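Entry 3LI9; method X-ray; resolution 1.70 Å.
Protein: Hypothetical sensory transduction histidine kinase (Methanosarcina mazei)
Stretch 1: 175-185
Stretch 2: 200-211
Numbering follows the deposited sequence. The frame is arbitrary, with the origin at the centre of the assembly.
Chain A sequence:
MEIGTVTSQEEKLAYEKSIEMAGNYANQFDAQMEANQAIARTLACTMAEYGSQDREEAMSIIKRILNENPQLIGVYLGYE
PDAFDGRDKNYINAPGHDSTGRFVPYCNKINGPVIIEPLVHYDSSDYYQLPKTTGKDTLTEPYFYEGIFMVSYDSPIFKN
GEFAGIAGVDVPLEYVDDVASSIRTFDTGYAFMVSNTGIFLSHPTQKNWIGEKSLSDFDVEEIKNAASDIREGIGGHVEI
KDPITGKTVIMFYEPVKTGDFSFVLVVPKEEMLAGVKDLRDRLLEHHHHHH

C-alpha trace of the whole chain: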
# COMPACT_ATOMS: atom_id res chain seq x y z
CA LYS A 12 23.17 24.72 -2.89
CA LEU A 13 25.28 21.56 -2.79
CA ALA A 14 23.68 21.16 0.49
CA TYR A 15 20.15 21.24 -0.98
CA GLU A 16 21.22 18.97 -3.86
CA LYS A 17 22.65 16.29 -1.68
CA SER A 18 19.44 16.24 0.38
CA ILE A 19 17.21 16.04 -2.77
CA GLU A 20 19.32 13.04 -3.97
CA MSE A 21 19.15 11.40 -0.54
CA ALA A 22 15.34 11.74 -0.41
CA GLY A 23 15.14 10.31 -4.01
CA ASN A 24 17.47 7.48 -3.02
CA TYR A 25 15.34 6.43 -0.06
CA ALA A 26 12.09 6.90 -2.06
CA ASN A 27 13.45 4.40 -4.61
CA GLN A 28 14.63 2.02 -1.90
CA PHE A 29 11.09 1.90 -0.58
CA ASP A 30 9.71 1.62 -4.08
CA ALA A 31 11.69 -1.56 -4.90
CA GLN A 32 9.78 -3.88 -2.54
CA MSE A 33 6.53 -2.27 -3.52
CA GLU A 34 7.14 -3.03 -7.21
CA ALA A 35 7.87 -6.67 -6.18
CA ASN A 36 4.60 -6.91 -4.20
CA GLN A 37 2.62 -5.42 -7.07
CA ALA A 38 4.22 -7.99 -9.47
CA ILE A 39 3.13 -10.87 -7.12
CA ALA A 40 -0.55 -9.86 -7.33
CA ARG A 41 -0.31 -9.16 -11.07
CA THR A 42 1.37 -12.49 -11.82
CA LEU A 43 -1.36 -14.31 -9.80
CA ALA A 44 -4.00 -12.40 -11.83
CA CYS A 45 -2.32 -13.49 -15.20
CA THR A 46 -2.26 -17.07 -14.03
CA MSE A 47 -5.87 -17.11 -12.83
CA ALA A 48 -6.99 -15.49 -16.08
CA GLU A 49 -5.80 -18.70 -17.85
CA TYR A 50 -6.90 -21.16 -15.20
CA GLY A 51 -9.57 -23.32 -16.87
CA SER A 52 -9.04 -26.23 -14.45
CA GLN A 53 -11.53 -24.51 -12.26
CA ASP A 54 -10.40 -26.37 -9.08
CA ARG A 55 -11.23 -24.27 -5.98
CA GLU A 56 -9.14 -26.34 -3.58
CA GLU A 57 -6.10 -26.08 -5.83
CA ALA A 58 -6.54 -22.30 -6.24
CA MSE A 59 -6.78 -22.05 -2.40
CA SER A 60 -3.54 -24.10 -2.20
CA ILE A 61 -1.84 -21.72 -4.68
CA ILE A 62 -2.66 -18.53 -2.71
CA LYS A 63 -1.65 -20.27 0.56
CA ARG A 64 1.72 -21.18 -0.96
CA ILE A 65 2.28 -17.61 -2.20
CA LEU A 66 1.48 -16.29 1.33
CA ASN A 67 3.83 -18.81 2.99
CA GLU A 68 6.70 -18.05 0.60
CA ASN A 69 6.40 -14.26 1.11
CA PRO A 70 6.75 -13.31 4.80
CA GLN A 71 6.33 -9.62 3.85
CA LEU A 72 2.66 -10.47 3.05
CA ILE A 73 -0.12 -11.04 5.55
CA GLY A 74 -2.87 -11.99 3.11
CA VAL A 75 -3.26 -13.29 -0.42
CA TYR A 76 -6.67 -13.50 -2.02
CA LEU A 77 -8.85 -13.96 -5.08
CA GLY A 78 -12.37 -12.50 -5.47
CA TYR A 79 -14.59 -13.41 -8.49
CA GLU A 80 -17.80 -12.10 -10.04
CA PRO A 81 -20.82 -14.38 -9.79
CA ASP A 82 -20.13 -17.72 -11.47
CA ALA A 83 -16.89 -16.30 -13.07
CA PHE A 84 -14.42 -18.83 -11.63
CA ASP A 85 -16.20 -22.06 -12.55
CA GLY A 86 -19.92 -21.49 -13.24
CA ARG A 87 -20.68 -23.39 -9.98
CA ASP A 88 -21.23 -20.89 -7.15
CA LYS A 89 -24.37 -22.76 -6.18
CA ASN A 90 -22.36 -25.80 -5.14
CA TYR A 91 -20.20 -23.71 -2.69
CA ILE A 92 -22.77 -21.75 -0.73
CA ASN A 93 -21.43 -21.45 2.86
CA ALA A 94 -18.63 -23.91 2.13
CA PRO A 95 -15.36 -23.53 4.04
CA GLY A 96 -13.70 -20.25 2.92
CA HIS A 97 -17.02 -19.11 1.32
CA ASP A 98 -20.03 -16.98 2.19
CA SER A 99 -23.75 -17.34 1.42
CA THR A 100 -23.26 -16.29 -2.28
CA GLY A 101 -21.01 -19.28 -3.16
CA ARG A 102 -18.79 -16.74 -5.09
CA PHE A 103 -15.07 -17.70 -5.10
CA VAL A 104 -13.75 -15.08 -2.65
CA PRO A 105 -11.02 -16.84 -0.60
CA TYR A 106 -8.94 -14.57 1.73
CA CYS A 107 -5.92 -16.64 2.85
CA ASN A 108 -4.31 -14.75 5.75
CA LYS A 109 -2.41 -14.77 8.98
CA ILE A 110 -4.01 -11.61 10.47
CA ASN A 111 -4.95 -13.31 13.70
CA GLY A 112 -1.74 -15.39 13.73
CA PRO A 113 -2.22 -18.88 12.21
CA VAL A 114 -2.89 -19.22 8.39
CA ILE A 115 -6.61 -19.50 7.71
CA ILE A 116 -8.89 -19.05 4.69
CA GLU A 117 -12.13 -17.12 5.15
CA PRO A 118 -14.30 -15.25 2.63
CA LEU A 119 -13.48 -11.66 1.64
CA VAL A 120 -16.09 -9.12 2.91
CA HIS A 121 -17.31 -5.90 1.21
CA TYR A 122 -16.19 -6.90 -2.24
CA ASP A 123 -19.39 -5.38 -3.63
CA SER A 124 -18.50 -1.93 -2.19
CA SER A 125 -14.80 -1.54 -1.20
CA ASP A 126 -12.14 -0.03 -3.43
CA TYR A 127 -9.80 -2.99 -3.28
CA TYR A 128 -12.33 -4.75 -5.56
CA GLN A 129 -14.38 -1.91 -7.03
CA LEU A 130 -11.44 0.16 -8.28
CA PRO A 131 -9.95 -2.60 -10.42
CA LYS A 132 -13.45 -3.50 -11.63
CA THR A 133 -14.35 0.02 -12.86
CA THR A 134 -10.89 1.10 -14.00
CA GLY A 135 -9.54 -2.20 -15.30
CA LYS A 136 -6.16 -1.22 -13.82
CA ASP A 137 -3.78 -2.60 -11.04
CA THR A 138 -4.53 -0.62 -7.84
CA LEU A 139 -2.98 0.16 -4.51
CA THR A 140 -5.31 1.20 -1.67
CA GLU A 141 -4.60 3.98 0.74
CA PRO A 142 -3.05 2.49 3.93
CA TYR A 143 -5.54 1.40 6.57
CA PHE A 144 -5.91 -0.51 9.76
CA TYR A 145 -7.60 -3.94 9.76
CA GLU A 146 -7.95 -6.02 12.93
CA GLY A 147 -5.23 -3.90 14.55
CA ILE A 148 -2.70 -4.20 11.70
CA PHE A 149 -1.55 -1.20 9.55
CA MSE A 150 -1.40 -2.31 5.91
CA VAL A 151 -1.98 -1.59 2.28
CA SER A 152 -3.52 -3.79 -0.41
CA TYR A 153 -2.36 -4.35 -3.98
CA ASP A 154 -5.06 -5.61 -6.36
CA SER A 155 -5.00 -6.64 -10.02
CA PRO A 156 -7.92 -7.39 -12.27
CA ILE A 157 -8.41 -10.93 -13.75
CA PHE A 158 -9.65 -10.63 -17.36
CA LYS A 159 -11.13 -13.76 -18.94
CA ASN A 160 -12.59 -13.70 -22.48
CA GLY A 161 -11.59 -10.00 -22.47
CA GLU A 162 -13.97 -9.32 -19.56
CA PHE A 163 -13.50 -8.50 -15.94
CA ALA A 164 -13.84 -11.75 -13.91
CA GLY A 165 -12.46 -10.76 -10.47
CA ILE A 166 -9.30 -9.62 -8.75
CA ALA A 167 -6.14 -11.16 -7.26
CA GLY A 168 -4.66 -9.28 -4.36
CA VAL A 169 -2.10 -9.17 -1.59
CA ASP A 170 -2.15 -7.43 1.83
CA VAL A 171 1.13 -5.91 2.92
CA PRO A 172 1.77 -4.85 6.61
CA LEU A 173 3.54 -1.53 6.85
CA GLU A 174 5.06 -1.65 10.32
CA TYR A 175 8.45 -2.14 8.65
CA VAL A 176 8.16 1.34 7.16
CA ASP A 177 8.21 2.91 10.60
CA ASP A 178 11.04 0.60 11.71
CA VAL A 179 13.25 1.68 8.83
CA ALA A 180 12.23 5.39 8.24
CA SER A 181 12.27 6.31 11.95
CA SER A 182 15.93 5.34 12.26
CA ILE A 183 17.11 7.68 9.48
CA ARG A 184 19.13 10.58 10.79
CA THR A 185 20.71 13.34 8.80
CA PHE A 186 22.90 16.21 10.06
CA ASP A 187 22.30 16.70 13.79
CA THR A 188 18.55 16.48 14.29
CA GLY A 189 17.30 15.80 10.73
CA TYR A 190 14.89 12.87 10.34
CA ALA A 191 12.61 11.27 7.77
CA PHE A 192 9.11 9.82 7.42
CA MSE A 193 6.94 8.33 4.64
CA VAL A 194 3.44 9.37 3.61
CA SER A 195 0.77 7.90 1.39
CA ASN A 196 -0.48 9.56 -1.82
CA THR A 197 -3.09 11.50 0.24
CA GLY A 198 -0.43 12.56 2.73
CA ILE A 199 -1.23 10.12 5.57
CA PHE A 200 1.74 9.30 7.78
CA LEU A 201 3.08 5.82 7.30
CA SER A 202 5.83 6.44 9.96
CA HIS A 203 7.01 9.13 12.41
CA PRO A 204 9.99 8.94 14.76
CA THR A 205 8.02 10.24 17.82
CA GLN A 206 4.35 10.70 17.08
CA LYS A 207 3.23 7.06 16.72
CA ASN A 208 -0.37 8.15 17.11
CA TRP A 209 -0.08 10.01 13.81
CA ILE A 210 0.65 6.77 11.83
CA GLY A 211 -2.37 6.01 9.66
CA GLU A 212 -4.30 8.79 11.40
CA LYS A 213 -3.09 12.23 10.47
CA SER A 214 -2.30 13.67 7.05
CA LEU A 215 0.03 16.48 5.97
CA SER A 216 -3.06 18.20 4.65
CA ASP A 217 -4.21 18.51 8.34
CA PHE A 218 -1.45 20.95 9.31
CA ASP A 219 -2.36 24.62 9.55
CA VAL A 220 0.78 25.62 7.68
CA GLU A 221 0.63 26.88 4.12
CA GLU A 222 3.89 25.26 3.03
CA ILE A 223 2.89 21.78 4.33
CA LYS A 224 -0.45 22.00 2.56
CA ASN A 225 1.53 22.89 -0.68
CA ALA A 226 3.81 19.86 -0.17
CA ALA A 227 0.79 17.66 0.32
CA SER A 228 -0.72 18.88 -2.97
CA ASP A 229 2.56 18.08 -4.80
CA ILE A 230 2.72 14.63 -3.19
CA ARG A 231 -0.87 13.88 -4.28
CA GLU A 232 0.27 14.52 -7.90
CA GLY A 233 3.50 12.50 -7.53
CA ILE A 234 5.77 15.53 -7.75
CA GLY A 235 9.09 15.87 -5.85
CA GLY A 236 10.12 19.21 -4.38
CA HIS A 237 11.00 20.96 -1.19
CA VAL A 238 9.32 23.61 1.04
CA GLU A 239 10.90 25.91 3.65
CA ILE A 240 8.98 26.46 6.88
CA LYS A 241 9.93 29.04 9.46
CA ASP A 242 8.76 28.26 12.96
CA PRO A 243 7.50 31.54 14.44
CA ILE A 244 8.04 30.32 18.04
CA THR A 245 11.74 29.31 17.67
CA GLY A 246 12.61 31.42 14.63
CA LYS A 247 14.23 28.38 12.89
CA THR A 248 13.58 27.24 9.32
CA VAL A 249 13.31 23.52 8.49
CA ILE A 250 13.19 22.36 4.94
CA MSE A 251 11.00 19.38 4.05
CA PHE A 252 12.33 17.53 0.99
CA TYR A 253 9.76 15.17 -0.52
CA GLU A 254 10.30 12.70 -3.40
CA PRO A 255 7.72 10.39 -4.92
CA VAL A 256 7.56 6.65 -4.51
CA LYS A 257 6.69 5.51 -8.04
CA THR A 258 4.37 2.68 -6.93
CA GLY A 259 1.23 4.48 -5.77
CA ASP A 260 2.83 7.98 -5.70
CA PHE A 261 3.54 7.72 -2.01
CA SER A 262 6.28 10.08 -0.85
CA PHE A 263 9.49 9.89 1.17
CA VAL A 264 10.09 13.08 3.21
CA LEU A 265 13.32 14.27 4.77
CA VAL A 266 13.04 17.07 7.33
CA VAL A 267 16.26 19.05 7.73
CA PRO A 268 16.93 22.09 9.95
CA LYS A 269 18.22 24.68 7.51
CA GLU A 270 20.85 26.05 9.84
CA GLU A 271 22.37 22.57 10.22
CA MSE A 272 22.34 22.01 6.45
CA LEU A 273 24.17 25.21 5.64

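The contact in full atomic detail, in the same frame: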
# COMPACT_ATOMS: atom_id res chain seq x y z
N TYR A 175 7.03 -2.20 8.99
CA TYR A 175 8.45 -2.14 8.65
C TYR A 175 8.84 -0.73 8.18
O TYR A 175 9.98 -0.30 8.34
CB TYR A 175 8.80 -3.20 7.57
CG TYR A 175 8.45 -2.72 6.21
CD1 TYR A 175 9.42 -2.05 5.38
CD2 TYR A 175 7.18 -2.95 5.68
CE1 TYR A 175 9.07 -1.58 4.10
CE2 TYR A 175 6.85 -2.55 4.40
CZ TYR A 175 7.79 -1.87 3.61
OH TYR A 175 7.43 -1.42 2.38
N VAL A 176 7.87 -0.04 7.61
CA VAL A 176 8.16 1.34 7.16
C VAL A 176 8.59 2.22 8.32
O VAL A 176 9.58 2.98 8.20
CB VAL A 176 7.00 1.90 6.40
CG1 VAL A 176 7.25 3.40 6.02
CG2 VAL A 176 6.73 1.06 5.16
N ASP A 177 7.85 2.15 9.43
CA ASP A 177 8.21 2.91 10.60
C ASP A 177 9.54 2.42 11.14
O ASP A 177 10.38 3.21 11.50
CB ASP A 177 7.16 2.81 11.70
CG ASP A 177 7.40 3.82 12.83
OD1 ASP A 177 7.64 5.00 12.56
OD2 ASP A 177 7.42 3.44 14.03
N ASP A 178 9.73 1.10 11.23
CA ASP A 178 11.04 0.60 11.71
C ASP A 178 12.25 1.19 10.98
O ASP A 178 13.24 1.60 11.61
CB ASP A 178 11.12 -0.93 11.71
CG ASP A 178 10.04 -1.56 12.60
OD1 ASP A 178 9.48 -0.87 13.48
OD2 ASP A 178 9.73 -2.75 12.39
N VAL A 179 12.18 1.24 9.66
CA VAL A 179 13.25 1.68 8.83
C VAL A 179 13.31 3.23 8.79
O VAL A 179 14.36 3.80 9.07
CB VAL A 179 13.09 1.17 7.37
CG1 VAL A 179 14.24 1.80 6.51
CG2 VAL A 179 13.21 -0.40 7.31
N ALA A 180 12.20 3.89 8.45
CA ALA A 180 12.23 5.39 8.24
C ALA A 180 12.54 6.15 9.55
O ALA A 180 13.27 7.14 9.55
CB ALA A 180 10.87 5.87 7.67
N SER A 181 12.05 5.63 10.68
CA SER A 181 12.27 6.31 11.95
C SER A 181 13.66 6.20 12.50
O SER A 181 13.95 6.89 13.50
CB SER A 181 11.24 5.88 12.98
OG SER A 181 9.97 6.48 12.63
N SER A 182 14.51 5.42 11.87
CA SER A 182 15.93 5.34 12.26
C SER A 182 16.83 6.22 11.41
O SER A 182 18.03 6.28 11.63
CB SER A 182 16.43 3.91 12.11
OG SER A 182 16.56 3.62 10.69
N ILE A 183 16.28 6.84 10.37
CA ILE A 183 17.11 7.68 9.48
C ILE A 183 17.41 8.98 10.16
O ILE A 183 16.52 9.65 10.73
CB ILE A 183 16.38 7.90 8.14
CG1 ILE A 183 16.30 6.57 7.40
CG2 ILE A 183 17.14 8.97 7.26
CD1 ILE A 183 15.27 6.59 6.24
N ARG A 184 18.72 9.31 10.18
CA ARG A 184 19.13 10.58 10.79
C ARG A 184 20.02 11.31 9.82
O ARG A 184 20.87 10.70 9.16
CB ARG A 184 19.85 10.32 12.09
CG ARG A 184 18.93 9.77 13.15
CD ARG A 184 17.61 10.64 13.42
NE ARG A 184 17.00 9.97 14.54
CZ ARG A 184 15.77 9.47 14.61
NH1 ARG A 184 15.44 8.83 15.73
NH2 ARG A 184 14.85 9.67 13.66
N THR A 185 19.84 12.61 9.71
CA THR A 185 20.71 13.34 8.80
C THR A 185 21.15 14.65 9.51
O THR A 185 20.38 15.25 10.21
CB THR A 185 19.94 13.63 7.47
OG1 THR A 185 20.80 14.19 6.47
CG2 THR A 185 18.78 14.57 7.73
N PHE A 200 0.48 9.83 7.29
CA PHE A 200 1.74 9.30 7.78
C PHE A 200 1.78 7.81 7.76
O PHE A 200 0.89 7.15 8.30
CB PHE A 200 2.05 9.79 9.26
CG PHE A 200 2.40 11.27 9.32
CD1 PHE A 200 3.73 11.66 9.26
CD2 PHE A 200 1.39 12.20 9.49
CE1 PHE A 200 4.13 13.04 9.29
CE2 PHE A 200 1.75 13.61 9.51
CZ PHE A 200 3.10 14.00 9.40
N LEU A 201 2.87 7.27 7.20
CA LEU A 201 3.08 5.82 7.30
C LEU A 201 4.12 5.52 8.44
O LEU A 201 4.38 4.35 8.76
CB LEU A 201 3.70 5.26 6.02
CG LEU A 201 2.73 5.59 4.84
CD1 LEU A 201 3.22 4.98 3.58
CD2 LEU A 201 1.27 5.23 5.13
N SER A 202 4.79 6.59 8.92
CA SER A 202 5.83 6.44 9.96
C SER A 202 5.97 7.81 10.62
O SER A 202 5.57 8.83 10.04
CB SER A 202 7.22 6.09 9.37
OG SER A 202 7.72 7.09 8.49
N HIS A 203 6.55 7.83 11.82
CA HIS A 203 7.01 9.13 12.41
C HIS A 203 7.89 8.77 13.58
O HIS A 203 7.57 7.84 14.30
CB HIS A 203 5.83 9.98 12.87
CG HIS A 203 6.24 11.40 13.18
ND1 HIS A 203 6.75 11.77 14.43
CD2 HIS A 203 6.26 12.52 12.42
CE1 HIS A 203 7.03 13.06 14.41
NE2 HIS A 203 6.73 13.54 13.21
N PRO A 204 9.04 9.46 13.78
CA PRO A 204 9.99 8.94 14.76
C PRO A 204 9.42 9.07 16.18
O PRO A 204 9.75 8.23 17.03
CB PRO A 204 11.18 9.90 14.61
CG PRO A 204 11.09 10.47 13.21
CD PRO A 204 9.59 10.58 12.98
N THR A 205 8.58 10.07 16.44
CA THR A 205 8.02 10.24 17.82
C THR A 205 6.51 10.19 17.97
O THR A 205 5.98 9.78 19.04
CB THR A 205 8.54 11.57 18.48
OG1 THR A 205 8.32 12.66 17.60
CG2 THR A 205 10.04 11.47 18.69
N GLN A 206 5.78 10.62 16.95
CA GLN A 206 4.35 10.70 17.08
C GLN A 206 3.72 9.40 16.52
O GLN A 206 3.16 9.39 15.40
CB GLN A 206 3.81 11.92 16.33
CG GLN A 206 4.36 13.25 16.87
CD GLN A 206 3.65 13.69 18.15
OE1 GLN A 206 2.72 13.06 18.61
NE2 GLN A 206 4.03 14.82 18.65
N LYS A 207 3.80 8.31 17.26
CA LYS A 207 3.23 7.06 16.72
C LYS A 207 1.76 7.12 16.50
O LYS A 207 1.23 6.43 15.61
CB LYS A 207 3.62 5.87 17.60
CG LYS A 207 5.10 5.76 17.89
CD LYS A 207 5.98 5.66 16.55
CE LYS A 207 7.45 5.43 16.88
NZ LYS A 207 8.23 5.50 15.60
N ASN A 208 1.05 7.93 17.30
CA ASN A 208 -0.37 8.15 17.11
C ASN A 208 -0.78 8.82 15.81
O ASN A 208 -1.96 8.80 15.42
CB ASN A 208 -0.91 9.05 18.29
CG ASN A 208 -0.22 10.40 18.34
OD1 ASN A 208 0.99 10.51 18.28
ND2 ASN A 208 -1.01 11.45 18.45
N TRP A 209 0.20 9.42 15.11
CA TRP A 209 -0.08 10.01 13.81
C TRP A 209 -0.14 8.96 12.68
O TRP A 209 -0.78 9.19 11.62
CB TRP A 209 1.02 11.02 13.45
CG TRP A 209 0.93 12.28 14.23
CD1 TRP A 209 0.03 12.60 15.23
CD2 TRP A 209 1.77 13.42 14.06
NE1 TRP A 209 0.31 13.88 15.72
CE2 TRP A 209 1.34 14.41 14.99
CE3 TRP A 209 2.83 13.72 13.21
CZ2 TRP A 209 1.97 15.66 15.09
CZ3 TRP A 209 3.46 14.97 13.32
CH2 TRP A 209 2.99 15.91 14.26
N ILE A 210 0.55 7.84 12.91
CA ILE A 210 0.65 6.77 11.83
C ILE A 210 -0.74 6.26 11.45
O ILE A 210 -1.53 5.76 12.30
CB ILE A 210 1.60 5.66 12.22
CG1 ILE A 210 3.02 6.20 12.50
CG2 ILE A 210 1.58 4.48 11.18
CD1 ILE A 210 3.97 5.17 13.09
N GLY A 211 -1.07 6.40 10.17
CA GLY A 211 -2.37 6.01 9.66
C GLY A 211 -3.53 6.85 10.08
O GLY A 211 -4.68 6.50 9.77
O HOH W 1 9.46 8.11 10.34

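A single carboxylate, that of Asp177, organises most of the polar contact between the helix and the loop that runs beside it. Its OD1 accepts three hydrogen bonds from three kinds of donor: the backbone His203 N at 3.1 Å, the hydroxyl Ser181 OG at 2.8 Å from one turn further along its own stretch, and, weakly, the ammonium Lys207 NZ at 3.1 Å. Its OD2 takes the stronger bond from the lysine, with Asp177 OD2 and Lys207 NZ 2.7 Å apart in a salt bridge.

The arrangement depends on side chains that reach. The CA-to-CB bond of Asp177 points sideways to the loop, but with chi1 in the t well the carboxylate is carried to it. Lys207 also starts sideways, from a short 3-10 segment; two m rotamers at chi1 and chi2, followed by two t rotamers, bring its ammonium back over the loop. There Lys207 NZ also donates to His203 O at 2.8 Å and more weakly to Pro204 O at 3.4 Å, so the lysine ties the turn of the loop to itself as well as to the aspartate. His203 thus meets the cluster through its backbone, its N bound to the carboxylate and its O to the ammonium, while its CA-to-CB bond points away from the helix. Its ring works within the loop: His203 ND1 accepts from Gln206 N at 2.9 Å and from Thr205 N at 3.2 Å, bonds that brace the bend leading to Lys207.

Ser181 faces the loop with its chi1 in the m well. Since its hydroxyl donates to Asp177, it can accept from water 1, which lies 2.9 Å from Ser181 OG and 2.7 Å from Ser202 OG and so bridges the two stretches. A small side chain suits this place, where Ser181 OG lies only 3.3 Å from Pro204 CA. Ser202 points toward the helix, and its hydroxyl, in the p rotamer, is also hydrogen-bonded elsewhere in the structure.

Apolar packing is modest, with one apolar side-chain pair, Val176 CG1 and Leu201 CB at 4.0 Å. Val176 and Ala180, one helical turn apart and both buried, point toward the loop. Two further contacts set a methyl against a polar group. The methyl of Ala180 leaves room for the loop to come close, with Ala180 CB 3.5 Å from Ser202 OG. The delta methyl of Ile210 rests against the carboxylate, with Ile210 CD1 3.7 Å from Asp177 CG.

A type I turn from Ala180 to Ile183 follows, with Ile183 N bonded to Ala180 O at 3.1 Å and Ser182 OG to Val179 O at 2.7 Å. Arg184 is exposed, yet its long side chain folds back until Arg184 NH2 lies 3.8 Å from Pro204 CB, helping to cover the proline. In all, the contact buries 373 Å² summed over both sides, a small area in which the charged and hydroxyl groups around Asp177 are conspicuous.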